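Local atomic coordinates of YaeO (Vibrio cholerae serotype O1, PDB entry 6JIE), a protein that probably inhibits Rho-dependent transcription termination by dissociating the Rho hexamer, and resembles the RNA chaperone Hfq in fold. Residues I10-L15 and P73-I78; V20-K25 and E45-R50; Q38-K43 and L57-Q62. All blocks are in the same frame, centred on the assembly; numbering follows the deposited sequence.

Contact 1. Residues I10-L15 and P73-I78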
loop_
_atom_site.group_PDB
_atom_site.type_symbol
_atom_site.label_atom_id
_atom_site.label_comp_id
_atom_site.label_asym_id
_atom_site.label_seq_id
_atom_site.Cartn_x
_atom_site.Cartn_y
_atom_site.Cartn_z
ATOM N N ILE A 10 -16.155 1.717 1.307
ATOM C CA ILE A 10 -15.212 2.832 1.364
ATOM C C ILE A 10 -14.673 2.990 2.776
ATOM O O ILE A 10 -13.460 3.093 2.995
ATOM C CB ILE A 10 -15.887 4.128 0.881
ATOM C CG1 ILE A 10 -16.333 3.968 -0.570
ATOM C CG2 ILE A 10 -14.939 5.310 1.034
ATOM C CD1 ILE A 10 -15.202 3.700 -1.512
ATOM N N GLU A 11 -15.579 3.008 3.759
ATOM C CA GLU A 11 -15.174 3.114 5.153
ATOM C C GLU A 11 -14.281 1.948 5.554
ATOM O O GLU A 11 -13.259 2.138 6.223
ATOM C CB GLU A 11 -16.418 3.168 6.039
ATOM C CG GLU A 11 -16.141 3.074 7.534
ATOM C CD GLU A 11 -17.397 3.199 8.375
ATOM O OE1 GLU A 11 -18.316 2.356 8.232
ATOM O OE2 GLU A 11 -17.474 4.150 9.184
ATOM N N LEU A 12 -14.638 0.735 5.128
ATOM C CA LEU A 12 -13.851 -0.439 5.479
ATOM C C LEU A 12 -12.463 -0.404 4.849
ATOM O O LEU A 12 -11.480 -0.766 5.504
ATOM C CB LEU A 12 -14.607 -1.708 5.084
ATOM C CG LEU A 12 -13.939 -3.052 5.330
ATOM C CD1 LEU A 12 -15.004 -4.065 5.685
ATOM C CD2 LEU A 12 -13.178 -3.524 4.102
ATOM N N ALA A 13 -12.353 0.020 3.584
ATOM C CA ALA A 13 -11.041 0.160 2.956
ATOM C C ALA A 13 -10.155 1.130 3.725
ATOM O O ALA A 13 -8.955 0.894 3.890
ATOM C CB ALA A 13 -11.185 0.628 1.504
ATOM N N CYS A 14 -10.722 2.236 4.188
ATOM C CA CYS A 14 -9.950 3.173 4.996
ATOM C C CYS A 14 -9.614 2.596 6.369
ATOM O O CYS A 14 -8.507 2.813 6.879
ATOM C CB CYS A 14 -10.726 4.478 5.138
ATOM S SG CYS A 14 -10.923 5.348 3.571
ATOM N N LEU A 15 -10.562 1.885 6.999
ATOM C CA LEU A 15 -10.323 1.334 8.331
ATOM C C LEU A 15 -9.086 0.449 8.340
ATOM O O LEU A 15 -8.263 0.518 9.261
ATOM C CB LEU A 15 -11.549 0.540 8.802
ATOM C CG LEU A 15 -11.486 -0.101 10.178
ATOM C CD1 LEU A 15 -11.447 0.995 11.235
ATOM C CD2 LEU A 15 -12.675 -1.038 10.383
ATOM N N PRO A 73 -10.506 -10.680 2.432
ATOM C CA PRO A 73 -11.814 -11.330 2.297
ATOM C C PRO A 73 -12.973 -10.382 2.041
ATOM O O PRO A 73 -14.116 -10.846 1.977
ATOM C CB PRO A 73 -11.978 -12.019 3.656
ATOM C CG PRO A 73 -11.300 -11.083 4.587
ATOM C CD PRO A 73 -10.072 -10.633 3.844
ATOM N N HIS A 74 -12.730 -9.085 1.889
ATOM C CA HIS A 74 -13.830 -8.132 1.917
ATOM C C HIS A 74 -14.384 -7.841 0.529
ATOM O O HIS A 74 -15.603 -7.849 0.343
ATOM C CB HIS A 74 -13.380 -6.849 2.604
ATOM C CG HIS A 74 -12.776 -7.098 3.946
ATOM N ND1 HIS A 74 -13.526 -7.510 5.022
ATOM C CD2 HIS A 74 -11.491 -7.059 4.369
ATOM C CE1 HIS A 74 -12.735 -7.688 6.065
ATOM N NE2 HIS A 74 -11.495 -7.425 5.695
ATOM N N PHE A 75 -13.513 -7.590 -0.447
ATOM C CA PHE A 75 -13.982 -7.331 -1.800
ATOM C C PHE A 75 -12.861 -7.586 -2.796
ATOM O O PHE A 75 -11.670 -7.550 -2.459
ATOM C CB PHE A 75 -14.519 -5.895 -1.961
ATOM C CG PHE A 75 -13.528 -4.822 -1.598
ATOM C CD1 PHE A 75 -12.650 -4.317 -2.549
ATOM C CD2 PHE A 75 -13.497 -4.293 -0.315
ATOM C CE1 PHE A 75 -11.750 -3.320 -2.218
ATOM C CE2 PHE A 75 -12.604 -3.303 0.026
ATOM C CZ PHE A 75 -11.727 -2.807 -0.934
ATOM N N SER A 76 -13.277 -7.837 -4.036
ATOM C CA SER A 76 -12.411 -7.765 -5.204
ATOM C C SER A 76 -12.685 -6.451 -5.930
ATOM O O SER A 76 -11.956 -5.467 -5.739
ATOM C CB SER A 76 -12.640 -8.963 -6.125
ATOM O OG SER A 76 -12.140 -10.147 -5.529
ATOM N N VAL A 77 -13.751 -6.406 -6.737
ATOM C CA VAL A 77 -14.176 -5.182 -7.413
ATOM C C VAL A 77 -15.572 -4.804 -6.935
ATOM O O VAL A 77 -16.497 -5.628 -6.974
ATOM C CB VAL A 77 -14.159 -5.335 -8.944
ATOM C CG1 VAL A 77 -14.542 -4.013 -9.596
ATOM C CG2 VAL A 77 -12.790 -5.773 -9.415
ATOM N N ILE A 78 -15.708 -3.563 -6.474
ATOM C CA ILE A 78 -16.970 -2.965 -6.061
ATOM C C ILE A 78 -17.348 -1.949 -7.122
ATOM O O ILE A 78 -16.534 -1.086 -7.475
ATOM C CB ILE A 78 -16.854 -2.284 -4.684
ATOM C CG1 ILE A 78 -16.557 -3.312 -3.582
ATOM C CG2 ILE A 78 -18.101 -1.483 -4.370
ATOM C CD1 ILE A 78 -17.656 -4.314 -3.358
#
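A first torsion of 178° sets CG of L12 anti to the backbone N and carries its isobutyl group toward H74, and in H74 a first torsion of -53° turns the imidazole to meet it. The pair joins the N-terminal helix of this Hfq-like, Sm-type fold to the turn that leads into the last strand, 77-79. The branch CD2 of L12 does most of the touching: it sits over one face of the H74 ring, 4.0 Å from the centroid and 29° off the ring normal, a CH-pi contact whose closest approach is L12 CD2 to H74 CG at 3.6 Å. The second branch leans toward the same ring, with L12 CD1 3.8 Å from H74 ND1. On the opposite face lies P73, its CG 3.8 Å above the H74 ring plane, so the imidazole is held between a leucine methyl and a proline ring. The turn is fixed from within by Q72, whose OE1 accepts hydrogen bonds from the backbone N of both H74 and F75. F75 goes deeper, among M66, A68 and L18, and presents its edge to the helix. L12 CD2 reaches that edge at F75 CE2, 4.1 Å away, and thus serves both aromatic rings. On the next residue of the helix, A13, which also packs on A34, the methyl carbon CB lies near the F75 ring plane, 4.2 Å from CZ.

Contact 2. Residues V20-K25 and E45-R50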
loop_
_atom_site.group_PDB
_atom_site.type_symbol
_atom_site.label_atom_id
_atom_site.label_comp_id
_atom_site.label_asym_id
_atom_site.label_seq_id
_atom_site.Cartn_x
_atom_site.Cartn_y
_atom_site.Cartn_z
ATOM N N VAL A 20 -5.911 0.036 -2.939
ATOM C CA VAL A 20 -7.058 0.011 -3.841
ATOM C C VAL A 20 -6.764 0.777 -5.119
ATOM O O VAL A 20 -5.945 1.696 -5.148
ATOM C CB VAL A 20 -8.343 0.588 -3.207
ATOM C CG1 VAL A 20 -8.806 -0.303 -2.040
ATOM C CG2 VAL A 20 -8.145 2.011 -2.742
ATOM N N LYS A 21 -7.457 0.367 -6.176
ATOM C CA LYS A 21 -7.523 1.070 -7.449
ATOM C C LYS A 21 -8.909 1.690 -7.553
ATOM O O LYS A 21 -9.924 0.975 -7.523
ATOM C CB LYS A 21 -7.258 0.113 -8.612
ATOM C CG LYS A 21 -7.553 0.701 -9.996
ATOM C CD LYS A 21 -7.480 -0.413 -11.040
ATOM C CE LYS A 21 -8.080 -0.016 -12.372
ATOM N NZ LYS A 21 -8.262 -1.226 -13.243
ATOM N N LEU A 22 -8.955 3.009 -7.699
ATOM C CA LEU A 22 -10.217 3.726 -7.805
ATOM C C LEU A 22 -10.399 4.208 -9.231
ATOM O O LEU A 22 -9.484 4.800 -9.813
ATOM C CB LEU A 22 -10.266 4.923 -6.858
ATOM C CG LEU A 22 -9.980 4.622 -5.392
ATOM C CD1 LEU A 22 -10.146 5.912 -4.619
ATOM C CD2 LEU A 22 -10.915 3.568 -4.874
ATOM N N THR A 23 -11.564 3.940 -9.798
ATOM C CA THR A 23 -11.914 4.451 -11.114
ATOM C C THR A 23 -13.051 5.450 -10.956
ATOM O O THR A 23 -14.070 5.137 -10.337
ATOM C CB THR A 23 -12.320 3.317 -12.060
ATOM O OG1 THR A 23 -11.301 2.304 -12.084
ATOM C CG2 THR A 23 -12.500 3.857 -13.477
ATOM N N MET A 24 -12.871 6.643 -11.517
ATOM C CA MET A 24 -13.866 7.698 -11.419
ATOM C C MET A 24 -14.843 7.614 -12.578
ATOM O O MET A 24 -14.604 6.931 -13.581
ATOM C CB MET A 24 -13.203 9.082 -11.410
ATOM C CG MET A 24 -12.014 9.215 -10.448
ATOM S SD MET A 24 -12.320 8.778 -8.723
ATOM C CE MET A 24 -13.423 10.105 -8.237
ATOM N N LYS A 25 -15.963 8.334 -12.432
ATOM C CA LYS A 25 -16.965 8.363 -13.490
ATOM C C LYS A 25 -16.415 8.994 -14.754
ATOM O O LYS A 25 -16.917 8.713 -15.845
ATOM C CB LYS A 25 -18.218 9.102 -13.004
ATOM C CG LYS A 25 -19.031 8.266 -11.999
ATOM C CD LYS A 25 -20.290 8.957 -11.472
ATOM C CE LYS A 25 -20.837 8.186 -10.257
ATOM N NZ LYS A 25 -22.090 8.781 -9.713
ATOM N N GLU A 45 -18.001 14.991 0.237
ATOM C CA GLU A 45 -17.459 13.787 0.860
ATOM C C GLU A 45 -16.408 13.176 -0.050
ATOM O O GLU A 45 -16.652 12.981 -1.244
ATOM C CB GLU A 45 -18.556 12.756 1.126
ATOM C CG GLU A 45 -19.647 13.170 2.098
ATOM C CD GLU A 45 -20.490 11.985 2.536
ATOM O OE1 GLU A 45 -19.934 11.076 3.189
ATOM O OE2 GLU A 45 -21.697 11.950 2.214
ATOM N N CYS A 46 -15.254 12.845 0.523
ATOM C CA CYS A 46 -14.136 12.321 -0.250
ATOM C C CYS A 46 -13.527 11.122 0.457
ATOM O O CYS A 46 -13.651 10.951 1.673
ATOM C CB CYS A 46 -13.047 13.379 -0.454
ATOM S SG CYS A 46 -13.564 14.723 -1.537
ATOM N N ILE A 47 -12.852 10.291 -0.326
ATOM C CA ILE A 47 -11.870 9.357 0.211
ATOM C C ILE A 47 -10.489 9.957 -0.018
ATOM O O ILE A 47 -10.197 10.463 -1.105
ATOM C CB ILE A 47 -11.997 7.970 -0.437
ATOM C CG1 ILE A 47 -10.832 7.067 0.023
ATOM C CG2 ILE A 47 -12.043 8.094 -1.936
ATOM C CD1 ILE A 47 -10.908 5.656 -0.499
ATOM N N ALA A 48 -9.651 9.939 1.017
ATOM C CA ALA A 48 -8.265 10.353 0.879
ATOM C C ALA A 48 -7.467 9.138 0.436
ATOM O O ALA A 48 -7.448 8.125 1.135
ATOM C CB ALA A 48 -7.716 10.908 2.193
ATOM N N LEU A 49 -6.853 9.227 -0.735
ATOM C CA LEU A 49 -6.122 8.114 -1.327
ATOM C C LEU A 49 -4.660 8.514 -1.412
ATOM O O LEU A 49 -4.315 9.461 -2.123
ATOM C CB LEU A 49 -6.671 7.757 -2.710
ATOM C CG LEU A 49 -6.008 6.555 -3.384
ATOM C CD1 LEU A 49 -6.434 5.278 -2.689
ATOM C CD2 LEU A 49 -6.388 6.516 -4.850
ATOM N N ARG A 50 -3.803 7.795 -0.695
ATOM C CA ARG A 50 -2.369 8.092 -0.703
ATOM C C ARG A 50 -1.741 7.348 -1.870
ATOM O O ARG A 50 -1.551 6.133 -1.820
ATOM C CB ARG A 50 -1.728 7.704 0.624
ATOM C CG ARG A 50 -2.292 8.439 1.814
ATOM C CD ARG A 50 -1.303 8.487 2.973
ATOM N NE ARG A 50 -1.980 8.788 4.231
ATOM C CZ ARG A 50 -2.350 10.005 4.609
ATOM N NH1 ARG A 50 -2.104 11.050 3.827
ATOM N NH2 ARG A 50 -2.968 10.175 5.768
#
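The hydrophobic core between the two antiparallel sheets of the Sm-like fold is closed here, strand 19-24 of the four-stranded sheet facing strand 45-50 of the three-stranded one. The segment axes approach to 9.4 Å, and their N-to-C directions differ by 123°. No hydrogen bond joins the segments, and side-chain methyls fill the space. L22 and L49 meet tip to tip, with L22 CD1 3.8 Å from L49 CD2. The same L22 methyl also meets the branch of I47, CD1 to CG2 at 3.9 Å, and is therefore lodged between two residues that project from one side of strand 45-50. L49, with CG anti to the backbone N (chi1 -177°), uses its second methyl on V20: L49 CD1 lies 3.7 Å from V20 CG2, and these two side chains approach at a slant. All four residues are buried. M66 of strand 63-68 packs against both V20 and L22, and Y30 of strand 29-31 against L49. I47 extends the layer to A34 of strand 33-39, and also to I10 and C14 of helix 9-15, which covers this end of the core.

Contact 3. Residues Q38-K43 and L57-Q62. With MG (magnesium ion), chain C.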
loop_
_atom_site.group_PDB
_atom_site.type_symbol
_atom_site.label_atom_id
_atom_site.label_comp_id
_atom_site.label_asym_id
_atom_site.label_seq_id
_atom_site.Cartn_x
_atom_site.Cartn_y
_atom_site.Cartn_z
ATOM N N GLN A 38 -13.028 12.083 4.366
ATOM C CA GLN A 38 -13.107 13.434 4.898
ATOM C C GLN A 38 -13.790 14.289 3.849
ATOM O O GLN A 38 -13.953 13.873 2.703
ATOM C CB GLN A 38 -11.717 13.983 5.242
ATOM C CG GLN A 38 -10.811 14.111 4.034
ATOM C CD GLN A 38 -9.401 14.557 4.392
ATOM O OE1 GLN A 38 -9.087 15.747 4.363
ATOM N NE2 GLN A 38 -8.547 13.602 4.717
ATOM N N ARG A 39 -14.188 15.492 4.252
ATOM C CA ARG A 39 -14.714 16.451 3.299
ATOM C C ARG A 39 -13.590 17.325 2.760
ATOM O O ARG A 39 -12.662 17.682 3.489
ATOM C CB ARG A 39 -15.808 17.309 3.948
ATOM C CG ARG A 39 -17.014 16.476 4.360
ATOM C CD ARG A 39 -18.253 17.324 4.486
ATOM N NE ARG A 39 -19.423 16.555 4.910
ATOM C CZ ARG A 39 -20.404 16.167 4.098
ATOM N NH1 ARG A 39 -20.368 16.470 2.807
ATOM N NH2 ARG A 39 -21.430 15.478 4.578
ATOM N N ASN A 40 -13.674 17.660 1.475
ATOM C CA ASN A 40 -12.710 18.569 0.867
ATOM C C ASN A 40 -13.096 20.005 1.211
ATOM O O ASN A 40 -14.023 20.248 1.985
ATOM C CB ASN A 40 -12.611 18.315 -0.637
ATOM C CG ASN A 40 -13.944 18.508 -1.385
ATOM O OD1 ASN A 40 -14.880 19.159 -0.904
ATOM N ND2 ASN A 40 -14.016 17.940 -2.588
ATOM N N SER A 41 -12.389 20.983 0.636
ATOM C CA SER A 41 -12.661 22.384 0.951
ATOM C C SER A 41 -14.028 22.829 0.464
ATOM O O SER A 41 -14.572 23.805 0.987
ATOM C CB SER A 41 -11.579 23.285 0.348
ATOM O OG SER A 41 -11.601 23.235 -1.069
ATOM N N GLN A 42 -14.585 22.138 -0.528
ATOM C CA GLN A 42 -15.929 22.375 -1.025
ATOM C C GLN A 42 -17.003 21.659 -0.209
ATOM O O GLN A 42 -18.190 21.754 -0.554
ATOM C CB GLN A 42 -16.004 21.942 -2.486
ATOM C CG GLN A 42 -15.250 22.859 -3.437
ATOM C CD GLN A 42 -15.200 22.292 -4.838
ATOM O OE1 GLN A 42 -15.895 22.766 -5.739
ATOM N NE2 GLN A 42 -14.383 21.262 -5.027
ATOM N N LYS A 43 -16.611 20.973 0.867
ATOM C CA LYS A 43 -17.494 20.244 1.773
ATOM C C LYS A 43 -18.116 19.026 1.115
ATOM O O LYS A 43 -19.182 18.566 1.544
ATOM C CB LYS A 43 -18.600 21.138 2.355
ATOM C CG LYS A 43 -18.101 22.441 2.965
ATOM C CD LYS A 43 -17.070 22.199 4.052
ATOM C CE LYS A 43 -16.869 23.463 4.865
ATOM N NZ LYS A 43 -17.218 24.680 4.075
ATOM N N LEU A 57 -7.836 13.842 -2.682
ATOM C CA LEU A 57 -9.178 13.804 -2.101
ATOM C C LEU A 57 -10.149 13.630 -3.253
ATOM O O LEU A 57 -10.415 14.585 -3.995
ATOM C CB LEU A 57 -9.507 15.068 -1.311
ATOM C CG LEU A 57 -8.649 15.339 -0.085
ATOM C CD1 LEU A 57 -9.184 16.541 0.659
ATOM C CD2 LEU A 57 -8.605 14.110 0.811
ATOM N N LEU A 58 -10.675 12.420 -3.385
ATOM C CA LEU A 58 -11.512 12.017 -4.504
ATOM C C LEU A 58 -12.950 11.906 -4.042
ATOM O O LEU A 58 -13.244 11.194 -3.077
ATOM C CB LEU A 58 -11.034 10.684 -5.079
ATOM C CG LEU A 58 -9.607 10.747 -5.610
ATOM C CD1 LEU A 58 -9.044 9.344 -5.860
ATOM C CD2 LEU A 58 -9.622 11.557 -6.889
ATOM N N GLU A 59 -13.843 12.588 -4.748
ATOM C CA GLU A 59 -15.234 12.669 -4.332
ATOM C C GLU A 59 -15.894 11.306 -4.415
ATOM O O GLU A 59 -15.916 10.681 -5.483
ATOM C CB GLU A 59 -15.981 13.656 -5.216
ATOM C CG GLU A 59 -15.553 15.092 -5.072
ATOM C CD GLU A 59 -16.146 15.936 -6.176
ATOM O OE1 GLU A 59 -17.358 16.257 -6.123
ATOM O OE2 GLU A 59 -15.400 16.241 -7.121
ATOM N N THR A 60 -16.477 10.859 -3.303
ATOM C CA THR A 60 -17.113 9.551 -3.323
ATOM C C THR A 60 -18.286 9.512 -4.292
ATOM O O THR A 60 -18.528 8.462 -4.898
ATOM C CB THR A 60 -17.543 9.137 -1.912
ATOM O OG1 THR A 60 -18.538 10.032 -1.405
ATOM C CG2 THR A 60 -16.331 9.097 -0.975
ATOM N N ASP A 61 -19.005 10.641 -4.475
ATOM C CA ASP A 61 -20.081 10.694 -5.465
ATOM C C ASP A 61 -19.572 10.498 -6.882
ATOM O O ASP A 61 -20.377 10.247 -7.787
ATOM C CB ASP A 61 -20.831 12.035 -5.432
ATOM C CG ASP A 61 -21.639 12.238 -4.170
ATOM O OD1 ASP A 61 -21.813 13.415 -3.775
ATOM O OD2 ASP A 61 -22.096 11.240 -3.574
ATOM N N GLN A 62 -18.273 10.658 -7.111
ATOM C CA GLN A 62 -17.694 10.515 -8.437
ATOM C C GLN A 62 -17.002 9.176 -8.633
ATOM O O GLN A 62 -16.381 8.962 -9.674
ATOM C CB GLN A 62 -16.721 11.660 -8.709
ATOM C CG GLN A 62 -17.420 13.000 -8.793
ATOM C CD GLN A 62 -18.427 13.031 -9.926
ATOM O OE1 GLN A 62 -18.196 12.451 -10.988
ATOM N NE2 GLN A 62 -19.560 13.681 -9.696
HETATM MG MG MG C . -21.606 15.321 -4.888
HETATM O O HOH W 1 -11.478 16.865 -4.090
HETATM O O HOH W 2 -14.675 19.236 -6.466
HETATM O O HOH W 3 -19.362 15.339 -4.576
HETATM O O HOH W 4 -21.446 15.013 -6.975
#
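L57 lies across Q38 at about a right angle, on the surface of the three-stranded sheet. Its CB points toward segment 38-43, and with CG anti to the carbonyl carbon (chi1 -63°) both methyls are delivered to that segment. CD2 covers the amide end of the glutamine, 3.7 Å from Q38 CD. CD1 is shared: it lies 3.8 Å from Q38 OE1 and 4.1 Å from CB of N40. Q38 and L57 both touch A48, since the strands that carry them flank strand 45-50 and meet over its small side chain. Next along, N40 ND2 comes within 4.1 Å of E59 CG, the amide and carboxylate planes being 54° apart. A water accepts from N40 ND2 at 3.1 Å and donates to the carbonyl O of L57, linking the segments where no direct hydrogen bond does. OD1 of N40 accepts from the backbone N of Q44, while R39 NH1 bonds K43 O at 2.7 Å, so two side chains from the entry of the type I turn N40-K43 tie it to the exit. E59 then acts in a second shell: its OE1 takes a hydrogen bond from a water bound to magnesium, an ion that D61 OD1 ligates directly at 2.2 Å. This is a packing of outer strands across the central one, as in an antiparallel three-stranded meander, with a carboxylate magnesium site held partly through water beside it.

Contact 2 is the buried centre of the fold, contact 1 a partly buried flank and contact 3 a surface patch. Contacts 1 and 2 adjoin: F75 packs on V20, and C14 and I10 on I47, so helix and terminal turn continue the same apolar core. Contact 3 joins the two strands that flank strand 45-50 of contact 2, and backbone pairs C46-Q38 and K25-Q62 join the two contacts. Contacts 1 and 3 lie on opposite sides of the chain's centre, about 18 Å apart between centres, without touching. Chemistry follows depth: aliphatic methyls alone in contact 2, aromatic rings added in contact 1, and in contact 3 a leucine set against amides, with waters and magnesium.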